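Side-chain contacts in 2L protein (Yaba-like disease virus, PDB 3IT8), which probably binds and blocks host tumour necrosis factor, using a fold related to that of MHC class I heavy chains: residues Y7-K12 / E75-I80; N67-L72 / V138-V143; T189-E194 / T199-V204; W252-D257 / Y263-L268. All coordinates share one frame; numbering follows the deposited sequence.

In the fold
Contacts 1 and 2 belong to the MHC-like platform and contacts 3 and 4 to the immunoglobulin-like domain. Both platform contacts are buried, use helix 61-82 and lie with centres 10 Å apart; one sets the helix on the sheet and the other sets a loop against it. No hydrogen bond crosses either pair of segments, and aliphatic carbon, methionine sulfur and an indole ring do the work. Contact 3, partly buried, and contact 4, on the surface, join strands of one sheet, where 198-207 lies beside 263-271. There backbone hydrogen bonds fix the register, while threonine, asparagine and glutamate serve contact 3 and contact 4 adds lysine and aromatic rings at the exposed edge.

Contact 1: residues Y7-K12 / E75-I80; sequences YTVTLK and ETLEEI. With NAG (2-acetamido-2-deoxy-beta-D-glucopyranose), chain M.
No flat group separates Val9 from Leu77, which touch as plain aliphatic chains; the nearby ring is that of Tyr7, two residues before Val9 on the same strand. It meets the rings of Phe21 and Trp69 with the planes inclined by about 45° and 50°, and its CE2 comes 3.5 Å from Trp69 CD1, while its hydroxyl is hydrogen-bonded to Tyr64 O. The setting is the MHC-like platform, an antiparallel sheet carrying two long helices. Here central strand 2-10 underlies helix 61-82. Val9, pointing up to the helix, has CG2 between its backbone N and carbonyl carbon (chi1 -50°), which turns that methyl to Leu77 CD2 at 3.6 Å. Leu77 reaches down from the helix with CG anti to its backbone N, and the two chains slide past each other in opposite directions. Valine and leucine suit this layer because their compact, branched hydrocarbon ends fill space without bringing polar atoms into it; Tyr70 and Met73 of the same helix also lie on Val9. Thr8 turns to the other side of the strand, toward the glycan. It is the threonine of the Asn-Tyr-Thr glycosylation sequon that begins at Asn6, and its OG1, hydrogen-bonded to Ser92 OG, lies 3.6 Å from O5 of the attached N-acetylglucosamine. On the helix side, the same Leu77 methyl, CD2, also rests 3.8 Å from Val9 O.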
# COMPACT_ATOMS: atom_id res chain seq x y z
N TYR D 7 -15.41 23.25 34.12
CA TYR D 7 -15.01 23.10 35.51
C TYR D 7 -14.87 24.51 36.06
O TYR D 7 -14.18 25.34 35.46
CB TYR D 7 -13.66 22.41 35.65
CG TYR D 7 -13.59 20.99 35.16
CD1 TYR D 7 -13.39 20.71 33.81
CD2 TYR D 7 -13.65 19.92 36.05
CE1 TYR D 7 -13.24 19.40 33.36
CE2 TYR D 7 -13.51 18.61 35.61
CZ TYR D 7 -13.29 18.36 34.26
OH TYR D 7 -13.10 17.07 33.80
N THR D 8 -15.49 24.79 37.21
CA THR D 8 -15.37 26.13 37.77
C THR D 8 -15.22 26.21 39.28
O THR D 8 -16.04 25.66 40.02
CB THR D 8 -16.59 26.97 37.38
OG1 THR D 8 -16.78 26.91 35.96
CG2 THR D 8 -16.39 28.42 37.79
N VAL D 9 -14.17 26.89 39.75
CA VAL D 9 -14.02 27.10 41.19
C VAL D 9 -14.25 28.62 41.41
O VAL D 9 -13.78 29.46 40.63
CB VAL D 9 -12.65 26.67 41.72
CG1 VAL D 9 -12.34 25.27 41.25
CG2 VAL D 9 -11.59 27.62 41.28
N THR D 10 -14.98 28.96 42.47
CA THR D 10 -15.27 30.35 42.78
C THR D 10 -14.91 30.69 44.21
O THR D 10 -14.99 29.84 45.09
CB THR D 10 -16.74 30.63 42.59
OG1 THR D 10 -17.23 29.87 41.49
CG2 THR D 10 -16.96 32.09 42.29
N LEU D 11 -14.52 31.94 44.45
CA LEU D 11 -14.17 32.36 45.80
C LEU D 11 -15.43 32.63 46.60
O LEU D 11 -15.37 32.85 47.81
CB LEU D 11 -13.30 33.61 45.78
CG LEU D 11 -11.96 33.45 46.51
CD1 LEU D 11 -11.28 34.79 46.62
CD2 LEU D 11 -12.18 32.86 47.90
N LYS D 12 -16.57 32.60 45.92
CA LYS D 12 -17.85 32.84 46.58
C LYS D 12 -17.73 34.07 47.46
O LYS D 12 -16.78 34.84 47.31
CB LYS D 12 -18.26 31.64 47.43
CG LYS D 12 -19.31 30.75 46.79
CD LYS D 12 -20.59 31.52 46.55
CE LYS D 12 -21.68 30.65 45.93
NZ LYS D 12 -22.98 31.38 45.79
N GLU D 75 -5.76 25.76 43.66
CA GLU D 75 -4.37 26.19 43.83
C GLU D 75 -4.07 27.33 42.86
O GLU D 75 -3.51 28.35 43.25
CB GLU D 75 -3.40 25.04 43.56
CG GLU D 75 -1.95 25.38 43.83
CD GLU D 75 -0.98 24.38 43.24
OE1 GLU D 75 -1.13 23.17 43.50
OE2 GLU D 75 -0.05 24.80 42.52
N THR D 76 -4.47 27.16 41.61
CA THR D 76 -4.23 28.16 40.58
C THR D 76 -4.93 29.47 40.86
O THR D 76 -4.39 30.54 40.63
CB THR D 76 -4.69 27.66 39.21
OG1 THR D 76 -4.00 26.45 38.90
CG2 THR D 76 -4.40 28.72 38.14
N LEU D 77 -6.15 29.39 41.36
CA LEU D 77 -6.88 30.60 41.66
C LEU D 77 -6.20 31.37 42.79
O LEU D 77 -6.11 32.60 42.73
CB LEU D 77 -8.32 30.25 42.03
CG LEU D 77 -9.25 31.44 42.33
CD1 LEU D 77 -9.04 32.56 41.30
CD2 LEU D 77 -10.69 30.95 42.33
N GLU D 78 -5.72 30.67 43.81
CA GLU D 78 -5.04 31.31 44.94
C GLU D 78 -3.81 32.07 44.46
O GLU D 78 -3.61 33.23 44.83
CB GLU D 78 -4.66 30.27 45.99
CG GLU D 78 -5.85 29.69 46.74
CD GLU D 78 -5.46 28.68 47.82
OE1 GLU D 78 -4.58 29.02 48.64
OE2 GLU D 78 -6.02 27.57 47.84
N GLU D 79 -2.98 31.42 43.64
CA GLU D 79 -1.77 32.04 43.12
C GLU D 79 -2.13 33.27 42.29
O GLU D 79 -1.50 34.33 42.41
CB GLU D 79 -0.98 31.05 42.26
CG GLU D 79 -0.62 29.76 42.96
CD GLU D 79 0.35 29.95 44.10
OE1 GLU D 79 0.06 30.76 45.01
OE2 GLU D 79 1.42 29.29 44.10
N ILE D 80 -3.15 33.13 41.45
CA ILE D 80 -3.59 34.22 40.61
C ILE D 80 -4.02 35.43 41.42
O ILE D 80 -3.81 36.57 41.00
CB ILE D 80 -4.77 33.79 39.72
CG1 ILE D 80 -4.27 32.91 38.58
CG2 ILE D 80 -5.47 34.99 39.15
CD1 ILE D 80 -5.36 32.41 37.66
C1 NAG M . -19.24 27.52 33.35
C2 NAG M . -19.84 28.59 32.43
C3 NAG M . -19.99 29.91 33.21
C4 NAG M . -20.86 29.69 34.46
C5 NAG M . -20.19 28.58 35.29
C6 NAG M . -20.94 28.24 36.56
C7 NAG M . -19.30 28.23 30.11
C8 NAG M . -18.60 28.77 28.88
N2 NAG M . -18.98 28.77 31.28
O3 NAG M . -20.57 30.91 32.39
O4 NAG M . -21.01 30.90 35.22
O5 NAG M . -20.08 27.36 34.50
O6 NAG M . -22.07 27.41 36.30
O7 NAG M . -20.12 27.32 29.99

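Contact 2: residues N67-L72 / V138-V143; sequences NFWYSL and VGMLTV
Leu72 overlaps the root of Met140: its CG and CD2 both lie 3.6 Å from Met140 CB, while CD1 reaches back along the loop to Met140 N at 4.0 Å. The leucine has CG anti to the backbone N (chi1 -179°), which carries its forked end off helix 61-82 and across the methionine chain. Met140 itself has CG between its backbone N and carbonyl carbon (chi1 69°), and its unbranched, flexible thioether runs on to Trp69 at about a right angle. SD comes within 4.2 Å of Trp69 CZ3 and stands 5.4 Å from the centroid of the six-membered ring, an oblique Met-aromatic contact. One face of the same indole is covered by its own neighbour, Phe68, whose CE2 sits over the centre of the ring. Gly139 fits the sharp bend before Met140, where phi is positive (49°), a conformation glycine adopts readily. One turn farther along, Thr76 OG1 is hydrogen-bonded to both Met140 N and Leu72 O, meeting the loop's buried amide. Leu72 also touches Val151 and Trp69 touches Tyr154, both on helix 148-174. The arrangement thus packs the loop leading into the second helix against the first, and side chains bridge the two helices that lie over the sheet in an MHC-like platform.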
# COMPACT_ATOMS: atom_id res chain seq x y z
N ASN D 67 -12.00 15.75 41.51
CA ASN D 67 -11.18 16.08 42.66
C ASN D 67 -9.85 16.63 42.19
O ASN D 67 -9.37 17.62 42.74
CB ASN D 67 -10.95 14.84 43.53
CG ASN D 67 -12.25 14.22 44.00
OD1 ASN D 67 -13.23 14.91 44.23
ND2 ASN D 67 -12.26 12.90 44.14
N PHE D 68 -9.26 16.01 41.16
CA PHE D 68 -7.98 16.48 40.64
C PHE D 68 -8.06 17.93 40.20
O PHE D 68 -7.29 18.78 40.65
CB PHE D 68 -7.53 15.64 39.46
CG PHE D 68 -6.39 16.25 38.69
CD1 PHE D 68 -5.08 16.07 39.10
CD2 PHE D 68 -6.65 17.04 37.56
CE1 PHE D 68 -4.03 16.66 38.41
CE2 PHE D 68 -5.60 17.64 36.86
CZ PHE D 68 -4.28 17.45 37.29
N TRP D 69 -9.01 18.23 39.31
CA TRP D 69 -9.17 19.58 38.80
C TRP D 69 -9.58 20.59 39.87
O TRP D 69 -9.01 21.68 39.96
CB TRP D 69 -10.18 19.59 37.65
CG TRP D 69 -9.64 18.97 36.40
CD1 TRP D 69 -10.09 17.84 35.77
CD2 TRP D 69 -8.50 19.42 35.64
NE1 TRP D 69 -9.31 17.56 34.67
CE2 TRP D 69 -8.32 18.51 34.57
CE3 TRP D 69 -7.61 20.51 35.77
CZ2 TRP D 69 -7.29 18.66 33.62
CZ3 TRP D 69 -6.59 20.65 34.83
CH2 TRP D 69 -6.44 19.73 33.77
N TYR D 70 -10.56 20.25 40.68
CA TYR D 70 -10.99 21.17 41.72
C TYR D 70 -9.78 21.65 42.52
O TYR D 70 -9.54 22.84 42.68
CB TYR D 70 -11.98 20.51 42.67
CG TYR D 70 -12.25 21.37 43.86
CD1 TYR D 70 -13.12 22.46 43.77
CD2 TYR D 70 -11.59 21.15 45.07
CE1 TYR D 70 -13.31 23.31 44.85
CE2 TYR D 70 -11.76 21.99 46.15
CZ TYR D 70 -12.63 23.08 46.03
OH TYR D 70 -12.81 23.95 47.08
N SER D 71 -9.03 20.68 43.02
CA SER D 71 -7.86 20.99 43.82
C SER D 71 -6.81 21.82 43.08
O SER D 71 -6.35 22.84 43.59
CB SER D 71 -7.24 19.69 44.31
OG SER D 71 -6.02 19.96 44.95
N LEU D 72 -6.44 21.39 41.88
CA LEU D 72 -5.43 22.10 41.12
C LEU D 72 -5.91 23.47 40.68
O LEU D 72 -5.12 24.38 40.55
CB LEU D 72 -5.02 21.27 39.90
CG LEU D 72 -3.94 21.92 39.04
CD1 LEU D 72 -2.73 22.30 39.88
CD2 LEU D 72 -3.56 20.95 37.94
N VAL D 138 1.44 30.30 36.75
CA VAL D 138 1.27 29.73 38.08
C VAL D 138 0.29 28.56 38.01
O VAL D 138 -0.37 28.36 36.99
CB VAL D 138 0.70 30.77 39.05
CG1 VAL D 138 1.52 32.03 38.98
CG2 VAL D 138 -0.75 31.06 38.71
N GLY D 139 0.21 27.80 39.09
CA GLY D 139 -0.69 26.67 39.14
C GLY D 139 -0.63 25.72 37.96
O GLY D 139 0.45 25.30 37.51
N MET D 140 -1.80 25.37 37.45
CA MET D 140 -1.94 24.46 36.33
C MET D 140 -1.48 25.09 35.02
O MET D 140 -1.55 24.45 33.98
CB MET D 140 -3.40 24.07 36.16
CG MET D 140 -4.24 25.23 35.69
SD MET D 140 -5.83 24.75 35.00
CE MET D 140 -6.93 25.46 36.22
N LEU D 141 -1.03 26.33 35.08
CA LEU D 141 -0.60 27.02 33.87
C LEU D 141 0.88 26.98 33.51
O LEU D 141 1.26 27.48 32.46
CB LEU D 141 -1.08 28.47 33.93
CG LEU D 141 -2.60 28.67 33.93
CD1 LEU D 141 -2.94 30.14 34.11
CD2 LEU D 141 -3.18 28.15 32.62
N THR D 142 1.72 26.40 34.36
CA THR D 142 3.15 26.33 34.03
C THR D 142 3.70 24.92 34.06
O THR D 142 3.24 24.08 34.81
CB THR D 142 4.01 27.11 35.00
OG1 THR D 142 3.35 28.33 35.35
CG2 THR D 142 5.35 27.44 34.35
N VAL D 143 4.71 24.69 33.23
CA VAL D 143 5.33 23.38 33.18
C VAL D 143 6.06 23.18 34.51
O VAL D 143 6.36 22.04 34.91
CB VAL D 143 6.33 23.30 32.02
CG1 VAL D 143 6.93 21.89 31.94
CG2 VAL D 143 5.62 23.68 30.73

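Contact 3: residues T189-E194 / T199-V204; sequences TGNELE and TLECTV
Thr189 and Glu201 form an antiparallel hydrogen-bonded pair, with Thr189 N giving to Glu201 O at 2.7 Å and Glu201 N to Thr189 O at 2.8 Å. Beyond this pair the chain continues through Gly190 and Asn191, with a third bond from Thr199 N to Asn191 O that is longer at 3.2 Å and has its donor 42° out of the carbonyl plane. Thr189 and Glu201 project on the same face, where the beta-branched threonine suits an extended chain and the glutamate can stretch over the partly exposed surface. With CG anti to the backbone N (chi1 -179°) and the chain extended, Glu201 carries its carboxylate toward the Asn191 amide. Its OE1 approaches Asn191 ND2 to 3.5 Å, but the angle is poor for a hydrogen bond and the amide and carboxylate planes are turned 53° apart, so this is polar proximity more than a defined link. Thr199 uses both its branches: CG2 packs 3.6 Å from Asn191 CB, while OG1 is hydrogen-bonded to Val269 O. Leu200 points the other way, yet its CD2 curls back to 3.6 Å from Thr189 O and 3.9 Å from Gly190 CA. In the immunoglobulin-like domain these segments join strand A (185-189) to strand B (198-207). Strand B is flanked on its other edge by strand 263-271, and the Cys202–Cys281 disulfide ties it to strand 279-284 of the facing sheet.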
# COMPACT_ATOMS: atom_id res chain seq x y z
N THR D 189 -29.17 39.54 3.95
CA THR D 189 -29.66 40.86 3.60
C THR D 189 -28.56 41.90 3.44
O THR D 189 -27.58 41.90 4.19
CB THR D 189 -30.66 41.37 4.63
OG1 THR D 189 -31.78 40.48 4.69
CG2 THR D 189 -31.14 42.75 4.24
N GLY D 190 -28.73 42.79 2.47
CA GLY D 190 -27.74 43.81 2.24
C GLY D 190 -28.17 45.18 2.71
O GLY D 190 -28.37 46.08 1.90
N ASN D 191 -28.34 45.33 4.02
CA ASN D 191 -28.74 46.61 4.60
C ASN D 191 -27.56 47.57 4.48
O ASN D 191 -26.62 47.30 3.73
CB ASN D 191 -29.11 46.45 6.08
CG ASN D 191 -30.16 45.39 6.30
OD1 ASN D 191 -31.29 45.50 5.82
ND2 ASN D 191 -29.80 44.34 7.04
N GLU D 192 -27.61 48.67 5.21
CA GLU D 192 -26.52 49.64 5.19
C GLU D 192 -26.57 50.57 6.39
O GLU D 192 -27.45 51.44 6.49
CB GLU D 192 -26.54 50.43 3.87
CG GLU D 192 -25.70 49.77 2.80
CD GLU D 192 -25.87 50.38 1.43
OE1 GLU D 192 -26.92 50.16 0.80
OE2 GLU D 192 -24.94 51.09 0.98
N LEU D 193 -25.62 50.38 7.30
CA LEU D 193 -25.52 51.14 8.54
C LEU D 193 -25.11 52.62 8.44
O LEU D 193 -24.41 53.13 9.31
CB LEU D 193 -24.58 50.40 9.52
CG LEU D 193 -24.96 48.98 9.96
CD1 LEU D 193 -23.93 48.45 10.95
CD2 LEU D 193 -26.34 48.99 10.59
N GLU D 194 -25.55 53.29 7.38
CA GLU D 194 -25.31 54.72 7.17
C GLU D 194 -23.87 55.24 6.99
O GLU D 194 -23.48 55.58 5.87
CB GLU D 194 -26.00 55.51 8.28
CG GLU D 194 -27.41 55.00 8.57
CD GLU D 194 -28.27 55.98 9.35
OE1 GLU D 194 -28.60 57.04 8.78
OE2 GLU D 194 -28.61 55.69 10.52
N THR D 199 -23.49 46.75 4.32
CA THR D 199 -23.50 45.78 5.42
C THR D 199 -24.27 44.52 5.03
O THR D 199 -25.38 44.60 4.49
CB THR D 199 -24.12 46.40 6.71
OG1 THR D 199 -23.46 45.87 7.86
CG2 THR D 199 -25.62 46.07 6.82
N LEU D 200 -23.69 43.36 5.30
CA LEU D 200 -24.35 42.11 4.98
C LEU D 200 -24.79 41.40 6.25
O LEU D 200 -24.06 41.35 7.24
CB LEU D 200 -23.41 41.21 4.17
CG LEU D 200 -23.38 41.63 2.70
CD1 LEU D 200 -22.25 40.94 1.97
CD2 LEU D 200 -24.72 41.31 2.07
N GLU D 201 -26.01 40.87 6.22
CA GLU D 201 -26.56 40.20 7.38
C GLU D 201 -27.09 38.83 7.01
O GLU D 201 -28.07 38.71 6.26
CB GLU D 201 -27.68 41.03 7.97
CG GLU D 201 -28.30 40.42 9.19
CD GLU D 201 -29.49 41.22 9.67
OE1 GLU D 201 -29.32 42.43 9.92
OE2 GLU D 201 -30.59 40.64 9.80
N CYS D 202 -26.44 37.80 7.54
CA CYS D 202 -26.83 36.41 7.30
C CYS D 202 -27.69 36.00 8.48
O CYS D 202 -27.24 36.08 9.61
CB CYS D 202 -25.59 35.53 7.24
SG CYS D 202 -25.81 33.87 6.55
N THR D 203 -28.94 35.60 8.24
CA THR D 203 -29.78 35.18 9.34
C THR D 203 -30.27 33.76 9.13
O THR D 203 -30.85 33.42 8.09
CB THR D 203 -31.00 36.09 9.52
OG1 THR D 203 -32.16 35.43 9.00
CG2 THR D 203 -30.81 37.41 8.80
N VAL D 204 -30.01 32.93 10.13
CA VAL D 204 -30.38 31.53 10.10
C VAL D 204 -31.54 31.33 11.08
O VAL D 204 -31.41 31.61 12.27
CB VAL D 204 -29.16 30.65 10.50
CG1 VAL D 204 -29.46 29.18 10.23
CG2 VAL D 204 -27.94 31.10 9.72

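Contact 4: residues W252-D257 / Y263-L268; sequences WNIKKD and YSLTDL
A beta hairpin at the sheet edge of the immunoglobulin-like domain brings Ile254 against Leu265, with CG1 of the isoleucine 4.0 Å from CD1 of the leucine. The two form a non-hydrogen-bonded antiparallel pair. Next to them, Lys255 and Ser264 exchange two backbone bonds, each 3.0 Å from N to O. Before the short strand, Asn253 sits at the centre of an inverse gamma turn, and its O still accepts a bond from Thr266 N at 3.1 Å. In the usual nomenclature of the fold these are strands D (254-255) and E (263-271), with D outermost in its sheet. Such an edge suits long, polar chains: Lys256, extended with CG anti to the backbone N (chi1 -173°), lies across the ring of Tyr263. Its CG stands over one face, 4.1 Å from the ring centroid, in a CH-pi contact, while the tyrosine hydroxyl is hydrogen-bonded to Asp27 of the MHC-like platform. Ser264, small enough to sit close to the backbone, gives its OG proton to the anti lone pair of Asp257 OD2 at 2.7 Å, and Ser206 N is also hydrogen-bonded to that OG. At the other end, Trp252 turns a ring edge to Asp267, with CZ3 3.7 Å from OD1 and the ring and carboxylate planes 63° apart; Asp267 OD2 is hydrogen-bonded to Trp216 NE1.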
# COMPACT_ATOMS: atom_id res chain seq x y z
N TRP D 252 -21.60 34.55 19.07
CA TRP D 252 -22.53 34.27 17.99
C TRP D 252 -23.86 34.83 18.47
O TRP D 252 -24.28 34.56 19.59
CB TRP D 252 -22.67 32.76 17.74
CG TRP D 252 -21.51 32.11 17.02
CD1 TRP D 252 -20.73 31.11 17.50
CD2 TRP D 252 -21.04 32.39 15.70
NE1 TRP D 252 -19.80 30.74 16.57
CE2 TRP D 252 -19.96 31.51 15.45
CE3 TRP D 252 -21.42 33.29 14.70
CZ2 TRP D 252 -19.26 31.51 14.24
CZ3 TRP D 252 -20.71 33.30 13.49
CH2 TRP D 252 -19.64 32.41 13.27
N ASN D 253 -24.52 35.62 17.63
CA ASN D 253 -25.79 36.19 18.03
C ASN D 253 -26.89 35.13 17.91
O ASN D 253 -27.68 35.13 16.96
CB ASN D 253 -26.11 37.40 17.17
CG ASN D 253 -27.07 38.34 17.83
OD1 ASN D 253 -28.25 38.04 17.99
ND2 ASN D 253 -26.57 39.49 18.24
N ILE D 254 -26.90 34.21 18.86
CA ILE D 254 -27.89 33.13 18.89
C ILE D 254 -28.83 33.33 20.06
O ILE D 254 -28.41 33.74 21.14
CB ILE D 254 -27.22 31.75 19.04
CG1 ILE D 254 -26.18 31.57 17.94
CG2 ILE D 254 -28.26 30.64 18.91
CD1 ILE D 254 -25.55 30.19 17.92
N LYS D 255 -30.11 33.06 19.85
CA LYS D 255 -31.11 33.18 20.89
C LYS D 255 -32.03 31.99 20.68
O LYS D 255 -32.29 31.61 19.54
CB LYS D 255 -31.91 34.47 20.75
CG LYS D 255 -31.10 35.74 20.90
CD LYS D 255 -32.02 36.96 20.97
CE LYS D 255 -31.23 38.26 21.01
NZ LYS D 255 -30.49 38.49 19.73
N LYS D 256 -32.49 31.39 21.77
CA LYS D 256 -33.41 30.27 21.63
C LYS D 256 -34.76 30.92 21.28
O LYS D 256 -35.36 31.59 22.10
CB LYS D 256 -33.52 29.51 22.95
CG LYS D 256 -34.32 28.24 22.83
CD LYS D 256 -34.17 27.39 24.06
CE LYS D 256 -34.91 26.08 23.90
NZ LYS D 256 -34.68 25.18 25.07
N ASP D 257 -35.22 30.73 20.05
CA ASP D 257 -36.47 31.37 19.69
C ASP D 257 -37.68 30.90 20.49
O ASP D 257 -37.63 29.87 21.17
CB ASP D 257 -36.72 31.28 18.16
CG ASP D 257 -36.44 29.90 17.59
OD1 ASP D 257 -36.91 28.91 18.17
OD2 ASP D 257 -35.77 29.82 16.54
N TYR D 263 -33.33 27.10 17.70
CA TYR D 263 -32.57 28.35 17.92
C TYR D 263 -32.46 29.17 16.64
O TYR D 263 -32.67 28.65 15.54
CB TYR D 263 -31.14 28.06 18.39
CG TYR D 263 -31.02 27.42 19.74
CD1 TYR D 263 -31.44 26.11 19.94
CD2 TYR D 263 -30.52 28.13 20.82
CE1 TYR D 263 -31.36 25.51 21.20
CE2 TYR D 263 -30.44 27.55 22.08
CZ TYR D 263 -30.86 26.25 22.26
OH TYR D 263 -30.78 25.67 23.51
N SER D 264 -32.12 30.44 16.80
CA SER D 264 -31.98 31.35 15.66
C SER D 264 -30.70 32.16 15.79
O SER D 264 -30.24 32.44 16.90
CB SER D 264 -33.19 32.28 15.55
OG SER D 264 -34.31 31.60 15.04
N LEU D 265 -30.13 32.53 14.65
CA LEU D 265 -28.88 33.28 14.62
C LEU D 265 -28.89 34.43 13.63
O LEU D 265 -29.57 34.38 12.59
CB LEU D 265 -27.75 32.33 14.27
CG LEU D 265 -26.55 32.96 13.56
CD1 LEU D 265 -25.69 33.69 14.57
CD2 LEU D 265 -25.76 31.89 12.85
N THR D 266 -28.12 35.47 13.94
CA THR D 266 -28.00 36.63 13.08
C THR D 266 -26.55 37.05 13.02
O THR D 266 -26.01 37.49 14.02
CB THR D 266 -28.81 37.82 13.60
OG1 THR D 266 -30.20 37.55 13.42
CG2 THR D 266 -28.45 39.09 12.86
N ASP D 267 -25.92 36.92 11.85
CA ASP D 267 -24.51 37.30 11.72
C ASP D 267 -24.35 38.47 10.77
O ASP D 267 -24.77 38.40 9.61
CB ASP D 267 -23.68 36.11 11.24
CG ASP D 267 -22.20 36.35 11.41
OD1 ASP D 267 -21.78 36.75 12.51
OD2 ASP D 267 -21.44 36.14 10.44
N LEU D 268 -23.73 39.54 11.25
CA LEU D 268 -23.54 40.75 10.46
C LEU D 268 -22.09 40.91 9.97
O LEU D 268 -21.17 40.40 10.60
CB LEU D 268 -23.94 41.97 11.29
CG LEU D 268 -24.31 43.25 10.53
CD1 LEU D 268 -25.58 42.99 9.74
CD2 LEU D 268 -24.51 44.39 11.51